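Local coordinates for protein cytidine deaminase (Mycobacterium leprae, PDB 3R2N) that probably catalyses the zinc-dependent hydrolytic deamination of cytidine and deoxycytidine to uridine and deoxyuridine in pyrimidine salvage, working as a homotetramer, at residues V8-Q14 / A79-V83; A17-R21 / V83-G87; V33-G37 / A61-M65; G75-V80 / H103-K109. All coordinates share one frame; numbering follows the deposited sequence. Where two conformers were deposited one is given.

Contact 1. Residues V8-Q14 / A79-V83; sequences VNWDTLQ and AVYCV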
loop_
_atom_site.group_PDB
_atom_site.type_symbol
_atom_site.label_atom_id
_atom_site.label_comp_id
_atom_site.label_asym_id
_atom_site.label_seq_id
_atom_site.Cartn_x
_atom_site.Cartn_y
_atom_site.Cartn_z
ATOM N N VAL D 8 -3.206 24.033 -21.296
ATOM C CA VAL D 8 -3.393 22.590 -21.246
ATOM C C VAL D 8 -4.569 22.214 -22.142
ATOM O O VAL D 8 -5.655 22.808 -22.029
ATOM C CB VAL D 8 -3.565 22.063 -19.800
ATOM C CG1 VAL D 8 -4.016 20.611 -19.807
ATOM C CG2 VAL D 8 -2.253 22.196 -19.029
ATOM N N ASN D 9 -4.314 21.279 -23.061
ATOM C CA ASN D 9 -5.366 20.680 -23.883
ATOM C C ASN D 9 -5.956 19.466 -23.187
ATOM O O ASN D 9 -5.401 18.373 -23.240
ATOM C CB ASN D 9 -4.867 20.296 -25.282
ATOM C CG ASN D 9 -6.015 19.984 -26.250
ATOM O OD1 ASN D 9 -7.000 19.328 -25.892
ATOM N ND2 ASN D 9 -5.886 20.460 -27.487
ATOM N N TRP D 10 -7.095 19.665 -22.544
ATOM C CA TRP D 10 -7.699 18.617 -21.736
ATOM C C TRP D 10 -8.327 17.501 -22.575
ATOM O O TRP D 10 -8.336 16.347 -22.161
ATOM C CB TRP D 10 -8.688 19.227 -20.746
ATOM C CG TRP D 10 -8.041 20.161 -19.760
ATOM C CD1 TRP D 10 -8.009 21.530 -19.828
ATOM C CD2 TRP D 10 -7.342 19.800 -18.551
ATOM N NE1 TRP D 10 -7.343 22.042 -18.733
ATOM C CE2 TRP D 10 -6.916 21.005 -17.938
ATOM C CE3 TRP D 10 -7.042 18.577 -17.925
ATOM C CZ2 TRP D 10 -6.208 21.028 -16.730
ATOM C CZ3 TRP D 10 -6.336 18.596 -16.723
ATOM C CH2 TRP D 10 -5.928 19.825 -16.136
ATOM N N ASP D 11 -8.840 17.854 -23.751
ATOM C CA ASP D 11 -9.216 16.876 -24.777
ATOM C C ASP D 11 -8.123 15.832 -25.054
ATOM O O ASP D 11 -8.392 14.624 -25.110
ATOM C CB ASP D 11 -9.534 17.602 -26.083
ATOM C CG ASP D 11 -11.001 17.558 -26.429
ATOM O OD1 ASP D 11 -11.468 16.459 -26.850
ATOM O OD2 ASP D 11 -11.676 18.615 -26.292
ATOM N N THR D 12 -6.896 16.300 -25.257
ATOM C CA THR D 12 -5.802 15.399 -25.588
ATOM C C THR D 12 -5.579 14.426 -24.452
ATOM O O THR D 12 -5.518 13.221 -24.671
ATOM C CB THR D 12 -4.537 16.164 -25.891
ATOM O OG1 THR D 12 -4.752 16.921 -27.078
ATOM C CG2 THR D 12 -3.369 15.228 -26.117
ATOM N N LEU D 13 -5.495 14.950 -23.235
ATOM C CA LEU D 13 -5.360 14.105 -22.044
ATOM C C LEU D 13 -6.506 13.073 -21.901
ATOM O O LEU D 13 -6.256 11.907 -21.589
ATOM C CB LEU D 13 -5.225 14.972 -20.795
ATOM C CG LEU D 13 -3.967 15.835 -20.704
ATOM C CD1 LEU D 13 -3.947 16.577 -19.381
ATOM C CD2 LEU D 13 -2.688 14.999 -20.874
ATOM N N GLN D 14 -7.745 13.487 -22.189
ATOM C CA GLN D 14 -8.919 12.612 -22.021
ATOM C C GLN D 14 -8.909 11.444 -23.011
ATOM O O GLN D 14 -9.104 10.262 -22.620
ATOM C CB GLN D 14 -10.219 13.440 -22.018
ATOM C CG GLN D 14 -11.280 13.093 -23.046
ATOM C CD GLN D 14 -12.184 11.976 -22.616
ATOM O OE1 GLN D 14 -12.494 11.081 -23.403
ATOM N NE2 GLN D 14 -12.626 12.018 -21.366
ATOM N N ALA D 79 -0.323 18.570 -15.547
ATOM C CA ALA D 79 -1.769 18.406 -15.669
ATOM C C ALA D 79 -2.123 16.933 -15.773
ATOM O O ALA D 79 -1.425 16.178 -16.452
ATOM C CB ALA D 79 -2.313 19.185 -16.871
ATOM N N VAL D 80 -3.209 16.530 -15.115
ATOM C CA VAL D 80 -3.592 15.114 -15.054
ATOM C C VAL D 80 -5.099 14.935 -15.260
ATOM O O VAL D 80 -5.908 15.700 -14.707
ATOM C CB VAL D 80 -3.186 14.478 -13.692
ATOM C CG1 VAL D 80 -3.652 13.046 -13.595
ATOM C CG2 VAL D 80 -1.709 14.539 -13.505
ATOM N N TYR D 81 -5.461 13.911 -16.041
ATOM C CA TYR D 81 -6.853 13.576 -16.332
ATOM C C TYR D 81 -7.046 12.058 -16.155
ATOM O O TYR D 81 -6.494 11.259 -16.934
ATOM C CB TYR D 81 -7.173 13.977 -17.782
ATOM C CG TYR D 81 -8.645 14.212 -18.119
ATOM C CD1 TYR D 81 -9.020 15.222 -18.992
ATOM C CD2 TYR D 81 -9.655 13.407 -17.593
ATOM C CE1 TYR D 81 -10.379 15.448 -19.307
ATOM C CE2 TYR D 81 -11.005 13.614 -17.919
ATOM C CZ TYR D 81 -11.352 14.634 -18.759
ATOM O OH TYR D 81 -12.677 14.828 -19.050
ATOM N N CYS D 82 -7.813 11.673 -15.132
ATOM C CA CYS D 82 -8.097 10.266 -14.859
ATOM C C CYS D 82 -9.502 9.890 -15.363
ATOM O O CYS D 82 -10.464 10.681 -15.244
ATOM C CB CYS D 82 -7.950 10.025 -13.358
ATOM S SG CYS D 82 -7.966 8.336 -12.784
ATOM N N VAL D 83 -9.620 8.695 -15.941
ATOM C CA VAL D 83 -10.894 8.272 -16.533
ATOM C C VAL D 83 -11.422 6.921 -16.072
ATOM O O VAL D 83 -10.645 5.991 -15.756
ATOM C CB VAL D 83 -10.837 8.226 -18.074
ATOM C CG1 VAL D 83 -10.638 9.664 -18.683
ATOM C CG2 VAL D 83 -9.808 7.188 -18.537
#
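Gln14 lays its CB over one face of the Tyr81 ring, 3.7 Å from the ring centroid and offset toward the CE1 rim, a CH-pi contact between helix and strand. Its amide plane stands 80° from the phenol ring, and NE2 turns past the hydroxyl to hydrogen-bond Gly87 O. One turn back, the backbone oxygen Trp10 O lies 3.4 Å from Tyr81 CD1, while Leu13 CB packs against Tyr81 CB at 3.7 Å. With its CB toward the helix and CG anti to the backbone N (chi1 -157°), Tyr81 sets its ring against Gln14 and Trp10 O.

At the other end the small Ala79 leaves room for larger groups. Both methyls of Val8 touch its CB, Trp10 CH2 comes within 3.7 Å of it, and Leu13 CD1 approaches from the helix side. The indole presents its six-membered rim to the strand: CZ3 is 3.6 Å from Val80 O, which lies in the ring plane at the edge. Val8 CG1 sits over the centre of one indole face, bracing the ring from within its own segment.

Further out, Asn9 occupies the N-cap of helix 10-21, and its OD1 accepts from Thr12 N at 3.1 Å from above the carbonyl plane. The cap lies just ahead of Trp10, Leu13 and Gln14, which meet the strand, and Phe38 of strand 34-39 extends the apolar layer past Val8 and Leu13. The short axes run at 44° and 8.1 Å, a helix packed on one face of the central mixed sheet of the cytidine deaminase fold.

Contact 2. Residues A17-R21 / V83-G87; sequences AVAAR and VDGNG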
loop_
_atom_site.group_PDB
_atom_site.type_symbol
_atom_site.label_atom_id
_atom_site.label_comp_id
_atom_site.label_asym_id
_atom_site.label_seq_id
_atom_site.Cartn_x
_atom_site.Cartn_y
_atom_site.Cartn_z
ATOM N N ALA D 17 -6.026 9.052 -22.071
ATOM C CA ALA D 17 -6.428 8.221 -20.932
ATOM C C ALA D 17 -7.448 7.143 -21.313
ATOM O O ALA D 17 -7.391 6.038 -20.798
ATOM C CB ALA D 17 -6.954 9.089 -19.769
ATOM N N VAL D 18 -8.392 7.467 -22.194
ATOM C CA VAL D 18 -9.329 6.471 -22.719
ATOM C C VAL D 18 -8.522 5.402 -23.435
ATOM O O VAL D 18 -8.731 4.205 -23.208
ATOM C CB VAL D 18 -10.360 7.113 -23.691
ATOM C CG1 VAL D 18 -10.978 6.057 -24.643
ATOM C CG2 VAL D 18 -11.422 7.865 -22.902
ATOM N N ALA D 19 -7.576 5.839 -24.270
ATOM C CA ALA D 19 -6.737 4.920 -25.025
ATOM C C ALA D 19 -5.943 3.987 -24.102
ATOM O O ALA D 19 -5.966 2.756 -24.285
ATOM C CB ALA D 19 -5.791 5.706 -25.954
ATOM N N ALA D 20 -5.269 4.547 -23.097
ATOM C CA ALA D 20 -4.434 3.713 -22.213
ATOM C C ALA D 20 -5.294 2.691 -21.441
ATOM O O ALA D 20 -4.845 1.576 -21.149
ATOM C CB ALA D 20 -3.604 4.579 -21.238
ATOM N N ARG D 21 -6.543 3.075 -21.165
ATOM C CA ARG D 21 -7.483 2.274 -20.380
ATOM C C ARG D 21 -7.709 0.870 -20.985
ATOM O O ARG D 21 -8.008 -0.082 -20.257
ATOM C CB ARG D 21 -8.805 3.033 -20.207
ATOM C CG ARG D 21 -9.778 2.413 -19.205
ATOM C CD ARG D 21 -11.131 2.200 -19.864
ATOM N NE ARG D 21 -11.805 3.472 -20.080
ATOM C CZ ARG D 21 -12.541 3.768 -21.139
ATOM N NH1 ARG D 21 -12.702 2.881 -22.109
ATOM N NH2 ARG D 21 -13.111 4.961 -21.225
ATOM N N VAL D 83 -9.620 8.695 -15.941
ATOM C CA VAL D 83 -10.894 8.272 -16.533
ATOM C C VAL D 83 -11.422 6.921 -16.072
ATOM O O VAL D 83 -10.645 5.991 -15.756
ATOM C CB VAL D 83 -10.837 8.226 -18.074
ATOM C CG1 VAL D 83 -10.638 9.664 -18.683
ATOM C CG2 VAL D 83 -9.808 7.188 -18.537
ATOM N N ASP D 84 -12.749 6.803 -16.040
ATOM C CA ASP D 84 -13.362 5.517 -15.759
ATOM C C ASP D 84 -13.775 4.829 -17.074
ATOM O O ASP D 84 -13.436 5.314 -18.163
ATOM C CB ASP D 84 -14.536 5.675 -14.796
ATOM C CG ASP D 84 -15.709 6.445 -15.409
ATOM O OD1 ASP D 84 -15.797 6.567 -16.655
ATOM O OD2 ASP D 84 -16.543 6.936 -14.632
ATOM N N GLY D 85 -14.505 3.714 -16.972
ATOM C CA GLY D 85 -14.934 2.927 -18.134
ATOM C C GLY D 85 -15.812 3.650 -19.155
ATOM O O GLY D 85 -15.929 3.193 -20.293
ATOM N N ASN D 86 -16.421 4.772 -18.761
ATOM C CA ASN D 86 -17.239 5.581 -19.684
ATOM C C ASN D 86 -16.473 6.768 -20.239
ATOM O O ASN D 86 -17.004 7.528 -21.069
ATOM C CB ASN D 86 -18.548 6.051 -19.036
ATOM C CG ASN D 86 -19.424 4.887 -18.581
ATOM O OD1 ASN D 86 -19.451 3.815 -19.214
ATOM N ND2 ASN D 86 -20.135 5.083 -17.466
ATOM N N GLY D 87 -15.227 6.916 -19.785
ATOM C CA GLY D 87 -14.398 8.037 -20.198
ATOM C C GLY D 87 -14.685 9.310 -19.425
ATOM O O GLY D 87 -14.169 10.376 -19.756
#
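Arg21 reaches from the helix across to the turn and sets its guanidinium beside the backbone of Asp84 to Gly87. A trans first torsion (chi1 -170°), followed by bends at chi2 and chi3, places the group there. NE and NH2 both lie 3.1 Å from Asp84 O and donate to it weakly, a forked pair with N-H...O angles of 128° and 127°. Gly85 O lies over one face of the guanidinium, displaced toward its rim, and Gly87 CA meets the edge in plane.

Deeper in, Val83 turns CG2 toward the helix, where it packs on Ala17 CB at 3.6 Å and lies close to Ala17 O. Val18 CG2 rests on Gly87 CA at 4.0 Å, where the lack of a side chain on Gly87 lets it come close.

The type I turn has its own lock: Asp84 OD1 accepts from Asn86 N at 2.8 Å in an Asx turn, and also from Asp88 N. Asp84 O is shared between Gly87 N and the arginine, so the guanidinium adds to a carbonyl already engaged by the turn. Arg21 NH2 and Asp84 OD1 are 5.5 Å apart, so the attraction between the two charges is probably long-range, and the arginine meets the loop mainly at the loop's backbone oxygen Asp84 O, through weak bonds.

Contact 3. Residues V33-G37 / A61-M65; sequences VGVAG and AECSM. With EDO (1,2-ethanediol), chain L.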
loop_
_atom_site.group_PDB
_atom_site.type_symbol
_atom_site.label_atom_id
_atom_site.label_comp_id
_atom_site.label_asym_id
_atom_site.label_seq_id
_atom_site.Cartn_x
_atom_site.Cartn_y
_atom_site.Cartn_z
ATOM N N VAL D 33 -9.486 1.801 -15.298
ATOM C CA VAL D 33 -9.122 3.218 -15.194
ATOM C C VAL D 33 -7.878 3.530 -16.039
ATOM O O VAL D 33 -6.886 2.768 -16.045
ATOM C CB VAL D 33 -8.847 3.628 -13.718
ATOM C CG1 VAL D 33 -8.426 5.058 -13.599
ATOM C CG2 VAL D 33 -10.041 3.306 -12.804
ATOM N N GLY D 34 -7.920 4.658 -16.721
ATOM C CA GLY D 34 -6.774 5.163 -17.441
ATOM C C GLY D 34 -6.467 6.558 -16.949
ATOM O O GLY D 34 -7.358 7.250 -16.443
ATOM N N VAL D 35 -5.193 6.954 -17.040
ATOM C CA VAL D 35 -4.796 8.304 -16.645
ATOM C C VAL D 35 -3.773 8.814 -17.627
ATOM O O VAL D 35 -3.028 8.042 -18.219
ATOM C CB VAL D 35 -4.243 8.382 -15.174
ATOM C CG1 VAL D 35 -2.874 7.649 -15.016
ATOM C CG2 VAL D 35 -4.123 9.817 -14.726
ATOM N N ALA D 36 -3.724 10.121 -17.789
ATOM C CA ALA D 36 -2.791 10.714 -18.698
ATOM C C ALA D 36 -2.400 12.061 -18.107
ATOM O O ALA D 36 -3.232 12.754 -17.496
ATOM C CB ALA D 36 -3.425 10.883 -20.124
ATOM N N GLY D 37 -1.139 12.431 -18.343
ATOM C CA GLY D 37 -0.524 13.587 -17.728
ATOM C C GLY D 37 0.379 14.303 -18.710
ATOM O O GLY D 37 0.968 13.673 -19.578
ATOM N N ALA D 61 -4.163 3.750 -11.341
ATOM C CA ALA D 61 -3.702 4.304 -12.602
ATOM C C ALA D 61 -2.632 5.382 -12.369
ATOM O O ALA D 61 -1.607 5.392 -13.072
ATOM C CB ALA D 61 -4.912 4.874 -13.434
ATOM N N GLU D 62 -2.857 6.250 -11.376
ATOM C CA GLU D 62 -1.948 7.364 -11.053
ATOM C C GLU D 62 -0.568 6.866 -10.596
ATOM O O GLU D 62 0.440 7.467 -10.969
ATOM C CB GLU D 62 -2.558 8.318 -10.002
ATOM C CG GLU D 62 -3.916 8.925 -10.396
ATOM C CD GLU D 62 -5.077 8.092 -9.900
ATOM O OE1 GLU D 62 -5.128 6.878 -10.220
ATOM O OE2 GLU D 62 -5.930 8.629 -9.164
ATOM N N CYS D 63 -0.544 5.795 -9.790
ATOM C CA CYS D 63 0.710 5.041 -9.454
ATOM C C CYS D 63 1.479 4.639 -10.733
ATOM O O CYS D 63 2.703 4.846 -10.822
ATOM C CB CYS D 63 0.411 3.766 -8.664
ATOM S SG CYS D 63 -0.356 4.002 -7.025
ATOM N N SER D 64 0.752 4.077 -11.722
ATOM C CA SER D 64 1.428 3.548 -12.882
ATOM C C SER D 64 2.077 4.691 -13.619
ATOM O O SER D 64 3.233 4.587 -14.041
ATOM C CB SER D 64 0.507 2.749 -13.790
ATOM O OG SER D 64 0.139 1.542 -13.179
ATOM N N MET D 65 1.355 5.800 -13.668
ATOM C CA MET D 65 1.799 7.007 -14.348
ATOM C C MET D 65 3.009 7.631 -13.691
ATOM O O MET D 65 3.935 8.053 -14.373
ATOM C CB MET D 65 0.656 8.030 -14.434
ATOM C CG MET D 65 1.111 9.333 -15.058
ATOM S SD MET D 65 -0.172 10.592 -15.052
ATOM C CE MET D 65 -0.368 10.854 -13.289
HETATM C C1 EDO L . -8.899 6.626 -9.049
HETATM O O1 EDO L . -7.948 6.349 -10.098
HETATM C C2 EDO L . -8.251 6.285 -7.713
HETATM O O2 EDO L . -7.005 7.005 -7.576
#
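Strand 34-37 and helix 61-65 run at 41° to each other with their short axes 7.7 Å apart, and the backbones come nearest at Val35 and Ala61. Ala61 directs its CB into the strand, where Val33 CG1 meets it at 3.5 Å and Val35 CG1 at 3.8 Å. Val35 lies between Ala61 and Met65. Its CG1 stands between the backbone N and the carbonyl carbon (chi1 68°), and from there it presses on Ala61 O at 3.2 Å and on Met65 CB at 3.6 Å.

Met65 crosses Val35 at about a right angle. Its chain is extended through CG and SD, then bends at chi3, which brings CE toward Val35 CG2. The sulfur lies 3.9 Å from Gly37 N, and the absence of a side chain on Gly37 lets it approach the strand so closely. Ser64 OG hydrogen-bonds Val48 O and Ser67 OG of the second subunit, tying this helix into the tetramer.

Glu62 bends at chi2, turning its carboxylate toward a bound 1,2-ethanediol. There OE1 accepts from O1 of the diol at 2.9 Å, and the diol is also bonded to Cys93 N. The side chain of Glu62 comes within about 4 Å (nearest atoms) of the zinc held by Cys60, Cys93 and Cys96. The glutamate two residues after the first zinc cysteine is the proton shuttle in related cytidine deaminases, a role Glu62 probably shares. The helix thus combines apolar packing on the strand with a carboxylate near the metal, and the diol probably occupies part of the substrate pocket.

Contact 4. Residues G75-V80 / H103-K109; sequences GRLVAV and HGGPELK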
loop_
_atom_site.group_PDB
_atom_site.type_symbol
_atom_site.label_atom_id
_atom_site.label_comp_id
_atom_site.label_asym_id
_atom_site.label_seq_id
_atom_site.Cartn_x
_atom_site.Cartn_y
_atom_site.Cartn_z
ATOM N N GLY D 75 11.093 14.757 -13.822
ATOM C CA GLY D 75 10.370 15.968 -14.152
ATOM C C GLY D 75 9.230 16.155 -13.166
ATOM O O GLY D 75 9.177 15.499 -12.131
ATOM N N ARG D 76 8.346 17.088 -13.477
ATOM C CA ARG D 76 7.268 17.465 -12.607
ATOM C C ARG D 76 6.004 17.389 -13.406
ATOM O O ARG D 76 5.953 17.900 -14.526
ATOM C CB ARG D 76 7.437 18.917 -12.142
ATOM C CG ARG D 76 8.686 19.203 -11.321
ATOM C CD ARG D 76 8.654 18.596 -9.922
ATOM N NE ARG D 76 7.795 19.342 -8.998
ATOM C CZ ARG D 76 7.406 18.910 -7.799
ATOM N NH1 ARG D 76 7.784 17.713 -7.348
ATOM N NH2 ARG D 76 6.621 19.680 -7.051
ATOM N N LEU D 77 4.972 16.787 -12.816
ATOM C CA LEU D 77 3.650 16.721 -13.435
ATOM C C LEU D 77 3.032 18.092 -13.506
ATOM O O LEU D 77 3.178 18.901 -12.597
ATOM C CB LEU D 77 2.727 15.781 -12.654
ATOM C CG LEU D 77 3.007 14.278 -12.740
ATOM C CD1 LEU D 77 2.119 13.583 -11.770
ATOM C CD2 LEU D 77 2.767 13.741 -14.137
ATOM N N VAL D 78 2.327 18.361 -14.587
ATOM C CA VAL D 78 1.731 19.666 -14.752
ATOM C C VAL D 78 0.195 19.609 -14.892
ATOM O O VAL D 78 -0.515 20.480 -14.386
ATOM C CB VAL D 78 2.474 20.398 -15.898
ATOM C CG1 VAL D 78 1.554 21.171 -16.793
ATOM C CG2 VAL D 78 3.586 21.269 -15.311
ATOM N N ALA D 79 -0.323 18.570 -15.547
ATOM C CA ALA D 79 -1.769 18.406 -15.669
ATOM C C ALA D 79 -2.123 16.933 -15.773
ATOM O O ALA D 79 -1.425 16.178 -16.452
ATOM C CB ALA D 79 -2.313 19.185 -16.871
ATOM N N VAL D 80 -3.209 16.530 -15.115
ATOM C CA VAL D 80 -3.592 15.114 -15.054
ATOM C C VAL D 80 -5.099 14.935 -15.260
ATOM O O VAL D 80 -5.908 15.700 -14.707
ATOM C CB VAL D 80 -3.186 14.478 -13.692
ATOM C CG1 VAL D 80 -3.652 13.046 -13.595
ATOM C CG2 VAL D 80 -1.709 14.539 -13.505
ATOM N N HIS D 103 4.835 14.882 -6.762
ATOM C CA HIS D 103 5.477 14.993 -8.073
ATOM C C HIS D 103 4.984 16.132 -8.939
ATOM O O HIS D 103 5.515 16.335 -10.030
ATOM C CB HIS D 103 5.399 13.667 -8.832
ATOM C CG HIS D 103 5.904 12.518 -8.022
ATOM N ND1 HIS D 103 7.238 12.352 -7.737
ATOM C CD2 HIS D 103 5.251 11.541 -7.349
ATOM C CE1 HIS D 103 7.391 11.298 -6.951
ATOM N NE2 HIS D 103 6.198 10.799 -6.686
ATOM N N GLY D 104 4.001 16.882 -8.453
ATOM C CA GLY D 104 3.452 18.003 -9.204
ATOM C C GLY D 104 3.341 19.257 -8.358
ATOM O O GLY D 104 3.222 20.371 -8.915
ATOM N N GLY D 105 3.357 19.077 -7.025
ATOM C CA GLY D 105 3.194 20.180 -6.091
ATOM C C GLY D 105 1.791 20.773 -6.098
ATOM O O GLY D 105 0.920 20.267 -6.806
ATOM N N PRO D 106 1.564 21.866 -5.333
ATOM C CA PRO D 106 0.226 22.474 -5.152
ATOM C C PRO D 106 -0.425 23.043 -6.419
ATOM O O PRO D 106 -1.632 23.223 -6.462
ATOM C CB PRO D 106 0.477 23.600 -4.139
ATOM C CG PRO D 106 1.932 23.953 -4.323
ATOM C CD PRO D 106 2.616 22.646 -4.648
ATOM N N GLU D 107 0.364 23.315 -7.439
ATOM C CA GLU D 107 -0.134 23.995 -8.636
ATOM C C GLU D 107 -0.423 23.005 -9.762
ATOM O O GLU D 107 -0.790 23.401 -10.865
ATOM C CB GLU D 107 0.863 25.070 -9.086
ATOM N N LEU D 108 -0.256 21.710 -9.482
ATOM C CA LEU D 108 -0.664 20.681 -10.431
ATOM C C LEU D 108 -2.174 20.799 -10.707
ATOM O O LEU D 108 -2.975 20.892 -9.774
ATOM C CB LEU D 108 -0.304 19.291 -9.899
ATOM C CG LEU D 108 -0.793 18.011 -10.606
ATOM C CD1 LEU D 108 -0.465 17.933 -12.101
ATOM C CD2 LEU D 108 -0.250 16.780 -9.869
ATOM N N LYS D 109 -2.549 20.800 -11.981
ATOM C CA LYS D 109 -3.958 20.763 -12.344
ATOM C C LYS D 109 -4.479 19.318 -12.538
ATOM O O LYS D 109 -3.869 18.495 -13.248
ATOM C CB LYS D 109 -4.231 21.624 -13.587
ATOM C CG LYS D 109 -3.645 23.047 -13.510
ATOM C CD LYS D 109 -4.339 23.968 -14.518
ATOM C CE LYS D 109 -3.462 25.102 -15.033
ATOM N NZ LYS D 109 -4.139 25.748 -16.202
HETATM O O HOH W 1 3.740 21.141 -11.558
#
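Leu108 sends its side chain against strand 77-80. Its first torsion (chi1 171°) swings CG away from its own backbone N, and the chain heads from CB toward the strand and then divides. CD1 is the deeper branch and lies against the backbone at Val78 and Ala79, 3.3 Å from Val78 C and 3.5 Å from Ala79 N; it also touches Leu77 CB and Val80 CG2, both at 3.9 Å. CD2 turns toward Leu77 CB at a longer distance.

Beyond the leucine the chain becomes a strand. Lys109 N donates to Val78 O at 3.2 Å, and Val80 N donates to Lys109 O at 2.8 Å, the parallel pairing of Ala79 with Lys109. At the other end Leu77 N donates to His103 O at 2.9 Å, and one water bridges Leu77 O and Gly104 O. Arg76 lays one guanidinium face over the His103-Gly104 peptide, with NH1 bonded to Glu102 O.

Val78 and Ala79 together face Phe38, a classic beta bulge on the other edge of this strand. The contact closes the beta-alpha-beta unit of strand 77-83, helix 94-104 and strand 109-112: Leu108 and Leu77 meet Leu100 of that helix, Val80 and Leu77 reach helix 61-71, and Ala79 faces helix 10-21.

How the contacts relate
Contacts 1, 3 and 4 involve strands 77-83 and 34-39, neighbours in the central sheet, and contact 2 the loop that follows 77-83. Contacts 1 and 2 lie along helix 10-21, share Val83 and are joined where Gln14 NE2 meets Gly87 O at 2.8 Å. Contact 3 packs helix 61-71 on the other side of the sheet; its strand pairs with that of contact 1 through Tyr81 N and Ala36 O, 2.9 Å apart. Val80 links contacts 3 and 4, its CG1 lying 3.5 Å from Val35 CG2. Contact 3 is the one at the active site, whereas the side chain of Asp84 in contact 2 is about 12 Å from the zinc.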